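Local coordinates for glutathione reductase (Bartonella henselae, PDB 3O0H), which probably catalyses the NADPH-dependent reduction of glutathione disulfide to glutathione, using bound FAD and a redox-active disulfide, at residues Leu74-Ala78 and Phe100-Val106; Phe138-His142 and Ser319-Ala323; Glu370-Val374 and Glu430-Ala436. All coordinates share one frame; numbering follows the deposited sequence. Where two conformers were deposited one is given.

Contact 1 of 3, residues Leu74-Ala78 and Phe100-Val106; sequences LYFYA and FNWEKLV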
loop_
_atom_site.group_PDB
_atom_site.type_symbol
_atom_site.label_atom_id
_atom_site.label_comp_id
_atom_site.label_asym_id
_atom_site.label_seq_id
_atom_site.Cartn_x
_atom_site.Cartn_y
_atom_site.Cartn_z
ATOM N N LEU B 74 2.159 16.487 -4.334
ATOM C CA LEU B 74 1.679 16.698 -5.699
ATOM C C LEU B 74 2.843 16.723 -6.678
ATOM O O LEU B 74 2.731 16.149 -7.781
ATOM C CB LEU B 74 0.854 17.973 -5.810
ATOM C CG LEU B 74 -0.466 17.973 -5.052
ATOM C CD1 LEU B 74 -1.158 19.356 -5.117
ATOM C CD2 LEU B 74 -1.431 16.865 -5.562
ATOM N N TYR B 75 3.937 17.372 -6.303
ATOM C CA TYR B 75 5.080 17.522 -7.185
ATOM C C TYR B 75 5.765 16.186 -7.294
ATOM O O TYR B 75 6.301 15.858 -8.348
ATOM C CB TYR B 75 6.067 18.626 -6.702
ATOM C CG TYR B 75 5.562 20.039 -7.029
ATOM C CD1 TYR B 75 4.192 20.321 -7.071
ATOM C CD2 TYR B 75 6.445 21.080 -7.263
ATOM C CE1 TYR B 75 3.719 21.645 -7.379
ATOM C CE2 TYR B 75 5.995 22.377 -7.562
ATOM C CZ TYR B 75 4.632 22.654 -7.605
ATOM O OH TYR B 75 4.207 23.945 -7.882
ATOM N N PHE B 76 5.786 15.450 -6.179
ATOM C CA PHE B 76 6.252 14.057 -6.126
ATOM C C PHE B 76 5.502 13.233 -7.177
ATOM O O PHE B 76 6.111 12.612 -8.044
ATOM C CB PHE B 76 5.918 13.462 -4.746
ATOM C CG PHE B 76 6.055 11.958 -4.679
ATOM C CD1 PHE B 76 7.299 11.366 -4.571
ATOM C CD2 PHE B 76 4.940 11.152 -4.660
ATOM C CE1 PHE B 76 7.428 9.957 -4.470
ATOM C CE2 PHE B 76 5.057 9.752 -4.573
ATOM C CZ PHE B 76 6.301 9.159 -4.478
ATOM N N TYR B 77 4.179 13.273 -7.149
ATOM C CA TYR B 77 3.401 12.542 -8.179
ATOM C C TYR B 77 3.737 13.019 -9.609
ATOM O O TYR B 77 3.963 12.213 -10.535
ATOM C CB TYR B 77 1.898 12.680 -7.946
ATOM C CG TYR B 77 1.323 11.964 -6.740
ATOM C CD1 TYR B 77 1.614 10.622 -6.477
ATOM C CD2 TYR B 77 0.388 12.616 -5.921
ATOM C CE1 TYR B 77 1.018 9.951 -5.371
ATOM C CE2 TYR B 77 -0.182 11.970 -4.823
ATOM C CZ TYR B 77 0.118 10.657 -4.559
ATOM O OH TYR B 77 -0.494 10.074 -3.458
ATOM N N ALA B 78 3.783 14.324 -9.801
ATOM C CA ALA B 78 4.093 14.842 -11.101
ATOM C C ALA B 78 5.426 14.269 -11.611
ATOM O O ALA B 78 5.533 13.884 -12.766
ATOM C CB ALA B 78 4.139 16.388 -11.090
ATOM N N PHE B 100 6.886 17.698 -20.327
ATOM C CA PHE B 100 6.301 18.242 -19.097
ATOM C C PHE B 100 6.260 19.764 -19.177
ATOM O O PHE B 100 7.155 20.396 -19.742
ATOM C CB PHE B 100 7.173 17.802 -17.914
ATOM C CG PHE B 100 6.802 18.453 -16.605
ATOM C CD1 PHE B 100 5.659 18.102 -15.941
ATOM C CD2 PHE B 100 7.594 19.445 -16.085
ATOM C CE1 PHE B 100 5.305 18.751 -14.732
ATOM C CE2 PHE B 100 7.280 20.051 -14.908
ATOM C CZ PHE B 100 6.142 19.732 -14.231
ATOM N N ASN B 101 5.219 20.331 -18.581
ATOM C CA ASN B 101 4.961 21.772 -18.575
ATOM C C ASN B 101 4.786 22.199 -17.122
ATOM O O ASN B 101 3.757 21.927 -16.490
ATOM C CB ASN B 101 3.696 22.041 -19.407
ATOM C CG ASN B 101 3.340 23.520 -19.535
ATOM O OD1 ASN B 101 3.328 24.253 -18.572
ATOM N ND2 ASN B 101 2.959 23.928 -20.733
ATOM N N TRP B 102 5.836 22.821 -16.587
ATOM C CA TRP B 102 5.890 23.262 -15.202
ATOM C C TRP B 102 4.781 24.255 -14.852
ATOM O O TRP B 102 4.180 24.145 -13.789
ATOM C CB TRP B 102 7.275 23.892 -14.951
ATOM C CG TRP B 102 7.488 24.548 -13.640
ATOM C CD1 TRP B 102 7.412 25.888 -13.369
ATOM C CD2 TRP B 102 7.877 23.906 -12.425
ATOM N NE1 TRP B 102 7.708 26.109 -12.051
ATOM C CE2 TRP B 102 7.999 24.907 -11.447
ATOM C CE3 TRP B 102 8.105 22.569 -12.063
ATOM C CZ2 TRP B 102 8.356 24.618 -10.137
ATOM C CZ3 TRP B 102 8.459 22.281 -10.743
ATOM C CH2 TRP B 102 8.576 23.306 -9.806
ATOM N N GLU B 103 4.550 25.234 -15.724
ATOM C CA GLU B 103 3.511 26.253 -15.478
ATOM C C GLU B 103 2.119 25.626 -15.212
ATOM O O GLU B 103 1.376 26.075 -14.337
ATOM C CB GLU B 103 3.446 27.282 -16.640
ATOM N N LYS B 104 1.797 24.572 -15.957
ATOM C CA LYS B 104 0.567 23.837 -15.747
ATOM C C LYS B 104 0.520 23.173 -14.372
ATOM O O LYS B 104 -0.533 23.187 -13.727
ATOM C CB LYS B 104 0.355 22.813 -16.870
ATOM C CG LYS B 104 -0.905 21.989 -16.744
ATOM C CD LYS B 104 -1.347 21.263 -18.059
ATOM C CE LYS B 104 -2.614 20.402 -17.771
ATOM N NZ LYS B 104 -3.121 19.677 -18.970
ATOM N N LEU B 105 1.637 22.560 -13.941
ATOM C CA LEU B 105 1.696 21.943 -12.624
ATOM C C LEU B 105 1.504 23.005 -11.525
ATOM O O LEU B 105 0.719 22.786 -10.556
ATOM C CB LEU B 105 3.012 21.185 -12.404
ATOM C CG LEU B 105 3.211 20.630 -10.979
ATOM C CD1 LEU B 105 2.068 19.712 -10.537
ATOM C CD2 LEU B 105 4.608 19.942 -10.894
ATOM N N VAL B 106 2.214 24.127 -11.674
ATOM C CA VAL B 106 2.104 25.234 -10.718
ATOM C C VAL B 106 0.644 25.717 -10.640
ATOM O O VAL B 106 0.108 25.888 -9.520
ATOM C CB VAL B 106 3.065 26.427 -10.971
ATOM C CG1 VAL B 106 2.784 27.587 -9.964
ATOM C CG2 VAL B 106 4.591 26.001 -10.868
#
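Y75 and A78 of helix 69-88 face L105 of helix 102-126 across segments that run roughly antiparallel, with 146° between their directions and 11.5 Å between their axes at closest approach. That is a wide spacing, so long side chains fill it rather than backbone lying on backbone. L105 does most of the work from its side. Its CG stands anti to the backbone N (chi1 174°), which sends the branched end across to the first helix. There CD2 sits over the middle of the Y75 ring, 3.9 Å from the ring centroid and nearly on the ring normal, a CH-pi contact. The same methyl is 3.6 Å from A78 CB, so it drops between two residues set about one helical turn apart. W102 reaches Y75 elsewhere: its CH2 lies 3.5 Å from Y75 CE2, with the two ring planes turned 79° apart in an oblique pair. Farther out along the phenol, Y75 OH passes V106 CG2 at 3.6 Å, and that methyl also rests over a face of the W102 ring. At the start of the second helix, N101 is the N-cap, its OD1 accepting from K104 N at 3.0 Å. The contact joins two helices of the FAD-binding part of the chain; the first of them opens with C69, half of the C64-C69 disulfide. W93 of the second subunit donates to A78 O, so the dimer interface lies directly alongside. Everything that meets between the segments is apolar but for the phenol oxygen. Y75 buries its carbon surface mainly against L105, with W102 touching through CH2, while the polar ends of both rings go to carbonyls, Y75 OH to F185 O and W102 NE1 to L187 O.

Contact 2 of 3, residues Phe138-His142 and Ser319-Ala323; sequences FVDEH and SHIWA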
loop_
_atom_site.group_PDB
_atom_site.type_symbol
_atom_site.label_atom_id
_atom_site.label_comp_id
_atom_site.label_asym_id
_atom_site.label_seq_id
_atom_site.Cartn_x
_atom_site.Cartn_y
_atom_site.Cartn_z
ATOM N N PHE B 138 2.104 38.842 21.674
ATOM C CA PHE B 138 1.679 39.131 23.057
ATOM C C PHE B 138 2.046 40.547 23.448
ATOM O O PHE B 138 3.143 41.032 23.146
ATOM C CB PHE B 138 2.330 38.184 24.075
ATOM C CG PHE B 138 1.851 36.748 23.998
ATOM C CD1 PHE B 138 2.448 35.849 23.146
ATOM C CD2 PHE B 138 0.844 36.296 24.832
ATOM C CE1 PHE B 138 2.015 34.520 23.096
ATOM C CE2 PHE B 138 0.420 34.990 24.811
ATOM C CZ PHE B 138 1.007 34.098 23.950
ATOM N N VAL B 139 1.115 41.193 24.148
ATOM C CA VAL B 139 1.346 42.445 24.839
ATOM C C VAL B 139 1.591 42.177 26.345
ATOM O O VAL B 139 2.411 42.816 26.967
ATOM C CB VAL B 139 0.088 43.347 24.729
ATOM C CG1 VAL B 139 0.187 44.540 25.684
ATOM C CG2 VAL B 139 -0.086 43.803 23.306
ATOM N N ASP B 140 0.813 41.261 26.889
ATOM C CA ASP B 140 0.928 40.745 28.250
ATOM C C ASP B 140 0.298 39.328 28.314
ATOM O O ASP B 140 0.022 38.734 27.295
ATOM C CB ASP B 140 0.320 41.703 29.284
ATOM C CG ASP B 140 -1.186 41.804 29.223
ATOM O OD1 ASP B 140 -1.859 40.959 28.600
ATOM O OD2 ASP B 140 -1.709 42.794 29.817
ATOM N N GLU B 141 0.163 38.790 29.522
ATOM C CA GLU B 141 -0.326 37.438 29.699
ATOM C C GLU B 141 -1.708 37.113 29.086
ATOM O O GLU B 141 -1.948 35.945 28.738
ATOM C CB GLU B 141 -0.298 37.104 31.181
ATOM C CG GLU B 141 1.080 37.147 31.768
ATOM C CD GLU B 141 1.536 38.482 32.395
ATOM O OE1 GLU B 141 1.032 39.604 32.069
ATOM O OE2 GLU B 141 2.452 38.364 33.232
ATOM N N HIS B 142 -2.583 38.101 28.939
ATOM C CA HIS B 142 -3.936 37.903 28.411
ATOM C C HIS B 142 -4.278 38.739 27.180
ATOM O O HIS B 142 -5.422 38.705 26.699
ATOM C CB HIS B 142 -4.936 38.247 29.509
ATOM C CG HIS B 142 -5.089 37.165 30.515
ATOM N ND1 HIS B 142 -5.757 35.988 30.236
ATOM C CD2 HIS B 142 -4.664 37.073 31.798
ATOM C CE1 HIS B 142 -5.722 35.214 31.303
ATOM N NE2 HIS B 142 -5.088 35.856 32.270
ATOM N N SER B 319 -0.379 29.128 33.396
ATOM C CA SER B 319 -1.437 28.123 33.490
ATOM C C SER B 319 -2.586 28.282 32.457
ATOM O O SER B 319 -3.256 27.326 32.192
ATOM C CB SER B 319 -1.979 28.040 34.934
ATOM O OG SER B 319 -2.709 29.235 35.273
ATOM N N HIS B 320 -2.782 29.469 31.895
ATOM C CA HIS B 320 -3.804 29.723 30.828
ATOM C C HIS B 320 -3.212 29.833 29.414
ATOM O O HIS B 320 -3.913 30.214 28.457
ATOM C CB HIS B 320 -4.602 30.995 31.153
ATOM C CG HIS B 320 -3.791 32.240 31.062
ATOM N ND1 HIS B 320 -2.997 32.675 32.106
ATOM C CD2 HIS B 320 -3.614 33.122 30.042
ATOM C CE1 HIS B 320 -2.375 33.782 31.729
ATOM N NE2 HIS B 320 -2.718 34.063 30.482
ATOM N N ILE B 321 -1.931 29.479 29.271
ATOM C CA ILE B 321 -1.263 29.485 27.974
ATOM C C ILE B 321 -0.777 28.061 27.638
ATOM O O ILE B 321 -0.081 27.413 28.454
ATOM C CB ILE B 321 -0.117 30.511 27.908
ATOM C CG1 ILE B 321 -0.612 31.901 28.321
ATOM C CG2 ILE B 321 0.465 30.604 26.480
ATOM C CD1 ILE B 321 0.498 33.007 28.388
ATOM N N TRP B 322 -1.196 27.574 26.464
ATOM C CA TRP B 322 -0.873 26.222 26.004
ATOM C C TRP B 322 -0.149 26.373 24.691
ATOM O O TRP B 322 -0.106 27.471 24.153
ATOM C CB TRP B 322 -2.151 25.394 25.810
ATOM C CG TRP B 322 -2.861 24.866 27.084
ATOM C CD1 TRP B 322 -2.789 23.583 27.591
ATOM C CD2 TRP B 322 -3.791 25.559 27.903
ATOM N NE1 TRP B 322 -3.581 23.461 28.676
ATOM C CE2 TRP B 322 -4.216 24.653 28.908
ATOM C CE3 TRP B 322 -4.314 26.849 27.890
ATOM C CZ2 TRP B 322 -5.130 24.996 29.895
ATOM C CZ3 TRP B 322 -5.223 27.198 28.865
ATOM C CH2 TRP B 322 -5.625 26.278 29.873
ATOM N N ALA B 323 0.439 25.289 24.171
ATOM C CA ALA B 323 1.120 25.325 22.849
ATOM C C ALA B 323 1.053 23.925 22.252
ATOM O O ALA B 323 1.078 22.937 23.003
ATOM C CB ALA B 323 2.598 25.780 22.961
#
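H320 meets H142 and E141 at the edge of the Rossmann-type FAD-binding fold, where strand 321-323 is an outermost strand of the parallel sheet and residues 138-142 link two short strands. Start at H320 CB: its bond to CG places the ring between the backbone N and the carbonyl carbon (chi1 68°), and from there the imidazole reaches toward the linker. H320 CG lies 3.6 Å from H142 CE1, and H320 CD2 comes still nearer to that carbon, at 3.2 Å. Across the ring but on the same face, H320 CE1 is 3.5 Å from H142 NE2. These approaches make an offset stack, with centroids 3.8 Å apart and planes within 10° of parallel. The opposite face of H320 is covered by I321 CG1. At the tip, H320 NE2 donates to E141 O at 2.7 Å with a nearly straight N-H angle of 167°; the oxygen lies in the imidazole plane, although the donor stands well above the carbonyl plane. H142 is held separately, its ND1 bonded to A155 O and its ring stacked with F25, while an Asx turn ties its N to D140 OD1. Beside the histidines, I321 CD1 touches both E141 O, at 3.8 Å, and F138 CE2, at 4.1 Å.

Contact 3 of 3, residues Glu370-Val374 and Glu430-Ala436; sequences EIGTV and ENAGEIA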
loop_
_atom_site.group_PDB
_atom_site.type_symbol
_atom_site.label_atom_id
_atom_site.label_comp_id
_atom_site.label_asym_id
_atom_site.label_seq_id
_atom_site.Cartn_x
_atom_site.Cartn_y
_atom_site.Cartn_z
ATOM N N GLU B 370 10.840 5.662 -2.460
ATOM C CA GLU B 370 10.143 6.059 -1.271
ATOM C C GLU B 370 10.610 5.242 -0.074
ATOM O O GLU B 370 11.058 4.089 -0.203
ATOM C CB GLU B 370 8.625 5.838 -1.440
ATOM C CG GLU B 370 7.969 6.583 -2.562
ATOM C CD GLU B 370 6.617 5.958 -2.913
ATOM O OE1 GLU B 370 5.648 6.250 -2.166
ATOM O OE2 GLU B 370 6.570 5.175 -3.907
ATOM N N ILE B 371 10.495 5.866 1.095
ATOM C CA ILE B 371 10.880 5.268 2.356
ATOM C C ILE B 371 9.697 5.330 3.350
ATOM O O ILE B 371 8.961 6.334 3.401
ATOM C CB ILE B 371 12.078 6.031 2.962
ATOM C CG1 ILE B 371 13.365 5.644 2.252
ATOM C CG2 ILE B 371 12.249 5.746 4.478
ATOM C CD1 ILE B 371 14.563 6.621 2.593
ATOM N N GLY B 372 9.552 4.257 4.109
ATOM C CA GLY B 372 8.705 4.195 5.288
ATOM C C GLY B 372 9.456 3.540 6.430
ATOM O O GLY B 372 10.221 2.555 6.249
ATOM N N THR B 373 9.249 4.057 7.644
ATOM C CA THR B 373 9.991 3.555 8.795
ATOM C C THR B 373 9.201 3.771 10.103
ATOM O O THR B 373 8.512 4.779 10.265
ATOM C CB THR B 373 11.382 4.222 8.883
ATOM O OG1 THR B 373 12.177 3.611 9.931
ATOM C CG2 THR B 373 11.249 5.745 9.085
ATOM N N VAL B 374 9.271 2.796 10.969
ATOM C CA VAL B 374 8.645 2.862 12.304
ATOM C C VAL B 374 9.503 2.116 13.283
ATOM O O VAL B 374 10.048 1.071 12.975
ATOM C CB VAL B 374 7.163 2.307 12.269
ATOM C CG1 VAL B 374 7.080 0.930 11.694
ATOM C CG2 VAL B 374 6.485 2.366 13.626
ATOM N N GLU B 430 8.309 1.069 -3.751
ATOM C CA GLU B 430 7.006 1.603 -4.153
ATOM C C GLU B 430 5.977 1.589 -2.980
ATOM O O GLU B 430 5.770 0.554 -2.326
ATOM C CB GLU B 430 6.536 0.801 -5.391
ATOM C CG GLU B 430 5.083 0.949 -5.752
ATOM C CD GLU B 430 4.777 0.336 -7.096
ATOM O OE1 GLU B 430 5.716 0.275 -7.943
ATOM O OE2 GLU B 430 3.608 -0.099 -7.282
ATOM N N ASN B 431 5.378 2.756 -2.700
ATOM C CA ASN B 431 4.381 2.922 -1.643
ATOM C C ASN B 431 4.888 2.574 -0.249
ATOM O O ASN B 431 4.103 2.285 0.638
ATOM C CB ASN B 431 3.108 2.116 -1.986
ATOM C CG ASN B 431 2.469 2.598 -3.257
ATOM O OD1 ASN B 431 2.108 1.808 -4.101
ATOM N ND2 ASN B 431 2.342 3.909 -3.406
ATOM N N ALA B 432 6.194 2.723 -0.033
ATOM C CA ALA B 432 6.821 2.385 1.238
ATOM C C ALA B 432 6.135 3.113 2.422
ATOM O O ALA B 432 5.985 2.540 3.474
ATOM C CB ALA B 432 8.325 2.712 1.199
ATOM N N GLY B 433 5.714 4.357 2.225
ATOM C CA GLY B 433 4.968 5.074 3.255
ATOM C C GLY B 433 3.642 4.438 3.646
ATOM O O GLY B 433 3.312 4.367 4.851
ATOM N N GLU B 434 2.840 4.069 2.646
ATOM C CA GLU B 434 1.587 3.334 2.880
ATOM C C GLU B 434 1.868 2.050 3.654
ATOM O O GLU B 434 1.218 1.737 4.675
ATOM C CB GLU B 434 0.892 2.973 1.569
ATOM C CG GLU B 434 0.504 4.095 0.667
ATOM C CD GLU B 434 -0.624 4.942 1.241
ATOM O OE1 GLU B 434 -1.249 4.483 2.223
ATOM O OE2 GLU B 434 -0.868 6.046 0.686
ATOM N N ILE B 435 2.860 1.305 3.196
ATOM C CA ILE B 435 3.171 0.029 3.824
ATOM C C ILE B 435 3.600 0.194 5.263
ATOM O O ILE B 435 3.148 -0.541 6.139
ATOM C CB ILE B 435 4.251 -0.735 3.040
ATOM C CG1 ILE B 435 3.694 -1.145 1.678
ATOM C CG2 ILE B 435 4.780 -1.914 3.863
ATOM C CD1 ILE B 435 4.785 -1.624 0.666
ATOM N N ALA B 436 4.471 1.157 5.516
ATOM C CA ALA B 436 4.942 1.399 6.869
ATOM C C ALA B 436 3.815 1.873 7.802
ATOM O O ALA B 436 3.727 1.420 8.979
ATOM C CB ALA B 436 6.122 2.397 6.844
#
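E370 reaches N431 because its CG is anti to the carbonyl carbon (chi1 -60°) and the chain stays extended beyond CG, carrying the carboxylate to the start of helix 432-444. There E370 OE2 accepts from N431 N at 3.0 Å, with an N-H angle of 162°. The amide comes from above the carboxylate plane, and E370 OE2 also lies 3.6 Å from E430 CA, so the oxygen rests against the backbone just ahead of the helix. N431 itself takes a left-handed backbone conformation as the chain turns out of strand 422-428. Residues 432-436 of the helix then run beside strand residues 371-374, 21° from parallel to them, as part of the dimerisation domain. These two short segments are very close: their axes approach to 6.1 Å, and G372 CA is 4.3 Å from G433 CA. G372 makes this possible, since a CB there would run into A432 O and A436 CB, and two alanines on successive helical turns supply the touching surface. A432 CB sits 3.4 Å from E370 O and 3.5 Å from G372 N, while A436 CB lies 3.5 Å from G372 CA. Methyl groups thus press directly on the strand backbone. I371 and T373 turn away from the helix; T373 OG1 bonds to H426 ND1. On the helix, E434 bonds through its carboxylate to M462 N and S463 OG of the second subunit. The chemistry is divided in two: one backbone N-H held by a buried carboxylate, then backbone and methyls in close fit. A negative group beside a helix N-terminus would probably be favoured by the helix dipole, and the bond ties E370, leading into the strand, to the turn before the helix, whose first turn already lies against the second subunit.

In the fold
Contacts 1 and 3 are buried and both touch the second subunit, whereas contact 2 is only partly buried, lies farther from the chain's centre and meets no other subunit. Contacts 1 and 2 belong to the FAD-binding part of the chain but hold different elements, two helices in one and a sheet edge with a linker in the other; their centres are 42 Å apart. Contact 3 lies in the dimerisation domain, yet it adjoins contact 1, where F76 CZ packs 3.6 Å from E370 CD. Chemistry follows place: aromatic and aliphatic carbon between helices, stacked imidazoles with a hydrogen bond near the surface, and small residues with one carboxylate in the interior.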